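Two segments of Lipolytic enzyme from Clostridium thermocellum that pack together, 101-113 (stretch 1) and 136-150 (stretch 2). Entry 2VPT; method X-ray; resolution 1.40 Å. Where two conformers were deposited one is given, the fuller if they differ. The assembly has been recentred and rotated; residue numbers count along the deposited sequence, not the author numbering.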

# COMPACT_ATOMS: atom_id res chain seq x y z
N ASN A 101 24.83 0.71 4.19
CA ASN A 101 25.14 -0.03 5.44
C ASN A 101 24.68 -1.41 4.91
O ASN A 101 23.48 -1.69 4.93
CB ASN A 101 24.33 0.63 6.55
CG ASN A 101 24.60 0.07 7.88
OD1 ASN A 101 25.70 -0.39 8.16
ND2 ASN A 101 23.61 0.11 8.75
N LEU A 102 25.51 -2.41 4.64
CA LEU A 102 25.47 -3.80 5.19
C LEU A 102 25.16 -4.11 6.66
O LEU A 102 26.06 -4.39 7.42
CB LEU A 102 26.70 -4.57 4.69
CG LEU A 102 26.50 -6.01 4.17
CD1 LEU A 102 25.83 -6.89 5.19
CD2 LEU A 102 25.74 -5.97 2.85
N ASN A 103 23.87 -4.14 7.02
CA ASN A 103 23.50 -4.12 8.41
C ASN A 103 23.33 -5.49 9.05
O ASN A 103 22.27 -5.82 9.59
CB ASN A 103 22.26 -3.24 8.61
CG ASN A 103 22.14 -2.71 10.02
OD1 ASN A 103 22.99 -2.97 10.88
ND2 ASN A 103 21.09 -1.92 10.27
N ALA A 104 24.41 -6.26 9.01
CA ALA A 104 24.47 -7.53 9.67
C ALA A 104 24.19 -7.40 11.16
O ALA A 104 23.40 -8.15 11.72
CB ALA A 104 25.82 -8.18 9.42
N THR A 105 24.85 -6.44 11.82
CA THR A 105 24.64 -6.28 13.25
C THR A 105 23.20 -5.86 13.59
O THR A 105 22.62 -6.35 14.57
CB THR A 105 25.65 -5.25 13.85
OG1 THR A 105 26.98 -5.77 13.72
CG2 THR A 105 25.35 -5.01 15.30
N GLY A 106 22.63 -4.98 12.78
CA GLY A 106 21.25 -4.56 12.98
C GLY A 106 20.27 -5.72 12.86
O GLY A 106 19.37 -5.84 13.68
N LEU A 107 20.48 -6.58 11.87
CA LEU A 107 19.61 -7.76 11.69
C LEU A 107 19.72 -8.70 12.89
O LEU A 107 18.72 -9.16 13.43
CB LEU A 107 19.94 -8.48 10.39
CG LEU A 107 19.05 -9.70 10.10
CD1 LEU A 107 17.58 -9.27 9.92
CD2 LEU A 107 19.59 -10.44 8.88
N SER A 108 20.96 -8.97 13.32
CA SER A 108 21.20 -9.85 14.45
C SER A 108 20.50 -9.31 15.69
O SER A 108 19.84 -10.05 16.42
CB SER A 108 22.71 -9.95 14.71
OG SER A 108 22.98 -10.86 15.77
N ASN A 109 20.66 -8.01 15.93
CA ASN A 109 20.04 -7.38 17.09
C ASN A 109 18.51 -7.37 17.01
O ASN A 109 17.84 -7.51 18.02
CB ASN A 109 20.57 -5.95 17.28
CG ASN A 109 22.02 -5.91 17.69
OD1 ASN A 109 22.58 -6.92 18.13
ND2 ASN A 109 22.64 -4.76 17.52
N LEU A 110 17.98 -7.17 15.81
CA LEU A 110 16.53 -7.20 15.62
C LEU A 110 15.94 -8.58 15.91
O LEU A 110 14.90 -8.68 16.53
CB LEU A 110 16.18 -6.72 14.20
CG LEU A 110 14.70 -6.81 13.81
CD1 LEU A 110 13.82 -6.03 14.79
CD2 LEU A 110 14.53 -6.27 12.40
N ILE A 111 16.62 -9.64 15.48
CA ILE A 111 16.20 -11.00 15.80
C ILE A 111 16.16 -11.19 17.31
O ILE A 111 15.17 -11.67 17.86
CB ILE A 111 17.12 -12.05 15.13
CG1 ILE A 111 16.94 -12.02 13.60
CG2 ILE A 111 16.86 -13.47 15.70
CD1 ILE A 111 18.06 -12.70 12.84
N ASP A 112 17.23 -10.78 17.99
CA ASP A 112 17.28 -10.90 19.45
C ASP A 112 16.15 -10.12 20.10
O ASP A 112 15.51 -10.60 21.04
CB ASP A 112 18.61 -10.37 20.00
CG ASP A 112 19.81 -11.24 19.63
OD1 ASP A 112 19.62 -12.34 19.09
OD2 ASP A 112 20.95 -10.79 19.90
N GLN A 113 15.89 -8.92 19.60
CA GLN A 113 14.84 -8.07 20.13
C GLN A 113 13.45 -8.71 20.03
O GLN A 113 12.67 -8.66 20.96
CB GLN A 113 14.84 -6.73 19.38
CG GLN A 113 13.78 -5.75 19.86
CD GLN A 113 13.77 -4.47 19.04
OE1 GLN A 113 14.72 -4.17 18.33
NE2 GLN A 113 12.69 -3.72 19.13
N LYS A 136 23.12 -9.05 -3.42
CA LYS A 136 23.78 -10.32 -3.12
C LYS A 136 24.80 -10.19 -1.98
O LYS A 136 25.03 -11.12 -1.22
CB LYS A 136 24.47 -10.87 -4.37
CG LYS A 136 23.52 -11.25 -5.52
CD LYS A 136 24.29 -11.84 -6.69
CE LYS A 136 23.39 -12.17 -7.86
NZ LYS A 136 24.18 -12.60 -9.05
N GLN A 137 25.41 -9.01 -1.85
CA GLN A 137 26.37 -8.78 -0.78
C GLN A 137 25.73 -8.90 0.60
O GLN A 137 26.33 -9.39 1.55
CB GLN A 137 27.01 -7.40 -0.93
CG GLN A 137 28.30 -7.25 -0.15
CD GLN A 137 28.94 -5.87 -0.28
OE1 GLN A 137 28.33 -4.90 -0.73
NE2 GLN A 137 30.18 -5.79 0.14
N TYR A 138 24.50 -8.41 0.71
CA TYR A 138 23.73 -8.53 1.95
C TYR A 138 23.18 -9.95 2.12
O TYR A 138 23.26 -10.52 3.20
CB TYR A 138 22.59 -7.50 1.96
CG TYR A 138 21.68 -7.59 3.15
CD1 TYR A 138 22.18 -7.56 4.44
CD2 TYR A 138 20.31 -7.69 3.00
CE1 TYR A 138 21.37 -7.64 5.53
CE2 TYR A 138 19.49 -7.78 4.09
CZ TYR A 138 20.01 -7.76 5.35
OH TYR A 138 19.21 -7.85 6.48
N ASN A 139 22.68 -10.54 1.04
CA ASN A 139 22.19 -11.92 1.11
C ASN A 139 23.26 -12.83 1.73
O ASN A 139 22.94 -13.70 2.56
CB ASN A 139 21.87 -12.46 -0.28
CG ASN A 139 20.58 -11.92 -0.86
OD1 ASN A 139 19.80 -11.26 -0.18
ND2 ASN A 139 20.36 -12.20 -2.13
N ALA A 140 24.52 -12.62 1.35
CA ALA A 140 25.60 -13.48 1.81
C ALA A 140 25.69 -13.59 3.32
O ALA A 140 26.06 -14.64 3.84
CB ALA A 140 26.94 -12.99 1.26
N VAL A 141 25.39 -12.52 4.05
CA VAL A 141 25.57 -12.53 5.51
C VAL A 141 24.43 -13.16 6.30
O VAL A 141 24.60 -13.53 7.46
CB VAL A 141 25.85 -11.11 6.08
CG1 VAL A 141 27.00 -10.43 5.31
CG2 VAL A 141 24.60 -10.23 6.09
N ILE A 142 23.26 -13.32 5.68
CA ILE A 142 22.07 -13.69 6.44
C ILE A 142 22.08 -15.15 6.96
O ILE A 142 21.76 -15.37 8.11
CB ILE A 142 20.81 -13.37 5.62
CG1 ILE A 142 20.71 -11.86 5.40
CG2 ILE A 142 19.55 -13.87 6.36
CD1 ILE A 142 19.59 -11.43 4.47
N PRO A 143 22.44 -16.13 6.10
CA PRO A 143 22.39 -17.51 6.62
C PRO A 143 23.22 -17.76 7.88
O PRO A 143 22.81 -18.50 8.77
CB PRO A 143 22.92 -18.35 5.46
CG PRO A 143 22.92 -17.51 4.29
CD PRO A 143 22.81 -16.09 4.68
N GLY A 144 24.41 -17.15 7.96
CA GLY A 144 25.27 -17.33 9.12
C GLY A 144 24.71 -16.71 10.38
O GLY A 144 24.83 -17.27 11.47
N ILE A 145 24.05 -15.56 10.24
CA ILE A 145 23.43 -14.90 11.37
C ILE A 145 22.30 -15.79 11.91
O ILE A 145 22.18 -16.01 13.11
CB ILE A 145 22.85 -13.52 10.99
CG1 ILE A 145 23.99 -12.53 10.70
CG2 ILE A 145 21.97 -12.98 12.08
CD1 ILE A 145 23.57 -11.38 9.81
N VAL A 146 21.47 -16.30 11.01
CA VAL A 146 20.36 -17.14 11.44
C VAL A 146 20.87 -18.42 12.09
O VAL A 146 20.38 -18.82 13.14
CB VAL A 146 19.40 -17.45 10.28
CG1 VAL A 146 18.38 -18.50 10.71
CG2 VAL A 146 18.70 -16.16 9.80
N GLN A 147 21.88 -19.04 11.48
CA GLN A 147 22.40 -20.32 11.99
C GLN A 147 22.99 -20.21 13.40
O GLN A 147 22.79 -21.10 14.21
CB GLN A 147 23.41 -20.91 11.02
CG GLN A 147 23.76 -22.38 11.32
CD GLN A 147 22.56 -23.31 11.19
OE1 GLN A 147 21.93 -23.38 10.13
NE2 GLN A 147 22.24 -24.01 12.26
N GLN A 148 23.69 -19.11 13.67
CA GLN A 148 24.24 -18.79 15.00
C GLN A 148 23.14 -18.80 16.08
O GLN A 148 23.31 -19.37 17.15
CB GLN A 148 24.94 -17.42 14.91
CG GLN A 148 25.85 -16.96 16.05
CD GLN A 148 26.76 -15.79 15.61
OE1 GLN A 148 26.95 -15.55 14.41
NE2 GLN A 148 27.33 -15.08 16.58
N LYS A 149 21.99 -18.20 15.77
CA LYS A 149 20.90 -18.09 16.73
C LYS A 149 20.20 -19.44 16.89
O LYS A 149 19.83 -19.83 18.00
CB LYS A 149 19.86 -17.06 16.26
CG LYS A 149 20.40 -15.72 15.79
CD LYS A 149 20.45 -14.71 16.89
CE LYS A 149 20.98 -13.38 16.36
NZ LYS A 149 21.62 -12.60 17.43
N ALA A 150 20.02 -20.14 15.78
CA ALA A 150 19.39 -21.46 15.79
C ALA A 150 20.22 -22.47 16.60
O ALA A 150 19.67 -23.25 17.38
CB ALA A 150 19.20 -21.96 14.39

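Read along 136-150, this contact pairs an apolar seam with one charged clasp at its far end. Q137 and Y138 receive L102, a loop residue whose CA-to-CB bond points sideways but whose tip reaches across: L102 CD2 lies 3.6 Å from Y138 CB, and CD1 meets the edge of the tyrosine ring. L107 CD2 also approaches the buried tyrosine, 3.6 Å from Y138 OH; that hydroxyl is hydrogen-bonded elsewhere in the structure.

A type I turn from N139 to I142 follows, and V141, pointing toward stretch 1, sets CG2 3.7 Å from L102 CD1 and 4.1 Å from A104 CB. I142 adds CG1, 3.9 Å from L107 CD2.

From here two helices run 10.2 Å apart at closest approach, crossing at -32°. I145 is the knob, seated among A104, L107, S108 and I111; its CD1 is 3.9 Å from A104 CB and its CG2 4.0 Å from I111 CD1. Small A104 and S108 leave room for this branched side chain, and L107 and I111 supply apolar walls.

One helical turn later, K149 lays its aliphatic CD 4.0 Å from I111 CG2 and delivers NZ to polar partners: a hydrogen bond to S108 OG (2.8 Å) and a salt bridge to D112 OD1 (2.6 Å).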